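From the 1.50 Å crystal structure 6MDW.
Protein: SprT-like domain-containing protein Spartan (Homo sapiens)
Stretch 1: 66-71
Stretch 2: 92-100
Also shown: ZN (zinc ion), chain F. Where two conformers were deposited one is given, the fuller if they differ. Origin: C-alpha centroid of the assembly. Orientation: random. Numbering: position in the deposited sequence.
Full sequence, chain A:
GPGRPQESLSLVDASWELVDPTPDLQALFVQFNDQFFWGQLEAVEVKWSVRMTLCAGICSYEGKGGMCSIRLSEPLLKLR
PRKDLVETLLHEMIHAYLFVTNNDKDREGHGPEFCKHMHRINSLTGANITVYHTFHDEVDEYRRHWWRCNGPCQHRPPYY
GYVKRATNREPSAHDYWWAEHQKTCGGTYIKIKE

Stretch 1, residues 66-71: GMCSIR
Stretch 2 92-100: EMIHAYLFV

Residues 68-71 form an extended strand (phi near -120°, psi 135 to 140°) that runs antiparallel to helix 92-100 (phi -56 to -68°, psi -30 to -51°), with an angle of 172° between their directions and a closest axial approach of 9.2 Å. Backbone hydrogen bonds run i to i+4 from Ala96 N to Glu92 O (2.9 Å) through Val100 N to Ala96 O (2.9 Å). No hydrogen bond crosses the contact; apolar packing dominates.

Gly66, poorly ordered, lies with its CA 7.5 Å from Val100 CA, and its N sits 3.8 Å from Phe99 CZ. Met67 (m, m, t) directs its CB away; its O lies 4.2 Å from Phe99 CE2. At Cys68 (t), where the strand begins, CA-to-CB points toward the helix, its CA 6.5 Å from Ala96 CA. Cys68 SG packs against Ala96 CB at 3.6 Å and lies 5.4 Å from the Phe99 ring centroid, obliquely; Cys68 CB lies 3.9 Å from CD2 of Phe99 (t, chi2 78°). Strand alternation turns Ser69 (m) away and Ile70 (m, t) toward the helix, its CA 6.7 Å from Glu92 CA: CG2 meets CB of Glu92 (m, m) at 3.7 Å, and CD1 reaches Ala96 CB at 4.2 Å and CG of Met93 (m, t, p) at 3.8 Å, although Met93 CB points away. Arg71 (m, m, t) points away, its NH1 donating to Ile70 O (3.1 Å). His95, directed sideways, binds zinc through NE2 at 2.1 Å.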

# COMPACT_ATOMS: atom_id res chain seq x y z
N GLY A 66 -13.43 -0.33 11.58
CA GLY A 66 -13.39 -1.79 11.62
C GLY A 66 -11.97 -2.32 11.51
O GLY A 66 -11.01 -1.71 12.01
N MET A 67 -11.83 -3.48 10.86
CA MET A 67 -10.53 -4.14 10.67
C MET A 67 -9.86 -3.62 9.39
O MET A 67 -10.50 -3.46 8.36
CB MET A 67 -10.71 -5.66 10.61
CG MET A 67 -11.24 -6.26 11.91
SD MET A 67 -10.32 -5.73 13.39
CE MET A 67 -11.51 -6.07 14.68
N CYS A 68 -8.56 -3.34 9.50
CA CYS A 68 -7.74 -2.89 8.38
C CYS A 68 -6.63 -3.92 8.13
O CYS A 68 -6.04 -4.45 9.08
CB CYS A 68 -7.15 -1.51 8.68
SG CYS A 68 -6.02 -0.92 7.41
N SER A 69 -6.39 -4.24 6.85
CA SER A 69 -5.40 -5.23 6.41
C SER A 69 -4.39 -4.52 5.50
O SER A 69 -4.79 -3.68 4.68
CB SER A 69 -6.06 -6.38 5.67
OG SER A 69 -6.84 -7.20 6.54
N ILE A 70 -3.11 -4.86 5.65
CA ILE A 70 -2.06 -4.42 4.74
C ILE A 70 -1.45 -5.66 4.11
O ILE A 70 -1.20 -6.65 4.81
CB ILE A 70 -0.99 -3.60 5.49
CG1 ILE A 70 -1.58 -2.33 6.09
CG2 ILE A 70 0.25 -3.32 4.63
CD1 ILE A 70 -0.60 -1.60 7.03
N ARG A 71 -1.17 -5.59 2.80
CA ARG A 71 -0.51 -6.63 2.05
C ARG A 71 0.71 -6.04 1.34
O ARG A 71 0.56 -4.94 0.77
CB ARG A 71 -1.49 -7.21 1.03
CG ARG A 71 -2.80 -7.63 1.66
CD ARG A 71 -2.55 -8.85 2.50
NE ARG A 71 -3.79 -9.41 2.98
CZ ARG A 71 -4.22 -9.34 4.23
NH1 ARG A 71 -3.57 -8.62 5.12
NH2 ARG A 71 -5.28 -10.04 4.60
N GLU A 92 1.84 2.37 3.62
CA GLU A 92 0.59 1.69 3.87
C GLU A 92 0.10 1.93 5.31
O GLU A 92 -1.09 2.08 5.55
CB GLU A 92 0.69 0.18 3.62
CG GLU A 92 1.06 -0.17 2.19
CD GLU A 92 0.21 0.48 1.13
OE1 GLU A 92 -1.00 0.72 1.35
OE2 GLU A 92 0.79 0.79 0.06
N MET A 93 1.03 1.94 6.27
CA MET A 93 0.62 2.17 7.67
C MET A 93 0.05 3.57 7.88
O MET A 93 -0.83 3.73 8.75
CB MET A 93 1.81 1.90 8.59
CG MET A 93 2.19 0.41 8.65
SD MET A 93 3.63 0.04 9.71
CE MET A 93 2.90 0.26 11.33
N ILE A 94 0.49 4.56 7.10
CA ILE A 94 -0.11 5.88 7.19
C ILE A 94 -1.56 5.82 6.71
O ILE A 94 -2.47 6.31 7.36
CB ILE A 94 0.68 6.93 6.39
CG1 ILE A 94 2.08 7.12 6.98
CG2 ILE A 94 -0.09 8.23 6.40
CD1 ILE A 94 2.96 7.96 6.10
N HIS A 95 -1.80 5.16 5.57
CA HIS A 95 -3.19 4.97 5.13
C HIS A 95 -4.00 4.27 6.23
O HIS A 95 -5.15 4.63 6.51
CB HIS A 95 -3.25 4.15 3.84
CG HIS A 95 -2.82 4.86 2.59
ND1 HIS A 95 -3.31 6.10 2.20
CD2 HIS A 95 -1.97 4.45 1.63
CE1 HIS A 95 -2.73 6.41 1.03
NE2 HIS A 95 -1.90 5.43 0.67
N ALA A 96 -3.43 3.22 6.81
CA ALA A 96 -4.14 2.48 7.86
C ALA A 96 -4.44 3.43 9.04
O ALA A 96 -5.51 3.36 9.63
CB ALA A 96 -3.32 1.31 8.30
N TYR A 97 -3.46 4.24 9.45
CA TYR A 97 -3.66 5.12 10.59
C TYR A 97 -4.80 6.10 10.32
O TYR A 97 -5.61 6.36 11.23
CB TYR A 97 -2.38 5.89 10.90
CG TYR A 97 -2.51 6.76 12.13
CD1 TYR A 97 -2.29 6.21 13.37
CD2 TYR A 97 -2.81 8.10 12.05
CE1 TYR A 97 -2.41 6.96 14.53
CE2 TYR A 97 -2.96 8.87 13.20
CZ TYR A 97 -2.73 8.29 14.43
OH TYR A 97 -2.89 9.05 15.58
N LEU A 98 -4.86 6.69 9.12
CA LEU A 98 -5.92 7.63 8.78
C LEU A 98 -7.27 6.92 8.79
O LEU A 98 -8.26 7.51 9.21
CB LEU A 98 -5.61 8.32 7.46
CG LEU A 98 -4.36 9.19 7.46
CD1 LEU A 98 -4.11 9.78 6.09
CD2 LEU A 98 -4.48 10.32 8.47
N PHE A 99 -7.32 5.65 8.40
CA PHE A 99 -8.56 4.88 8.45
C PHE A 99 -8.99 4.65 9.91
O PHE A 99 -10.18 4.92 10.28
CB PHE A 99 -8.44 3.56 7.67
CG PHE A 99 -9.59 2.62 7.94
CD1 PHE A 99 -10.81 2.83 7.32
CD2 PHE A 99 -9.46 1.57 8.83
CE1 PHE A 99 -11.88 1.97 7.57
CE2 PHE A 99 -10.53 0.72 9.08
CZ PHE A 99 -11.73 0.94 8.46
N VAL A 100 -8.08 4.14 10.75
CA VAL A 100 -8.31 3.72 12.15
C VAL A 100 -8.82 4.92 12.95
O VAL A 100 -9.56 4.78 13.93
CB VAL A 100 -7.02 3.18 12.81
CG1 VAL A 100 -7.12 3.06 14.33
CG2 VAL A 100 -6.55 1.87 12.21
ZN ZN F . -0.89 5.36 -1.17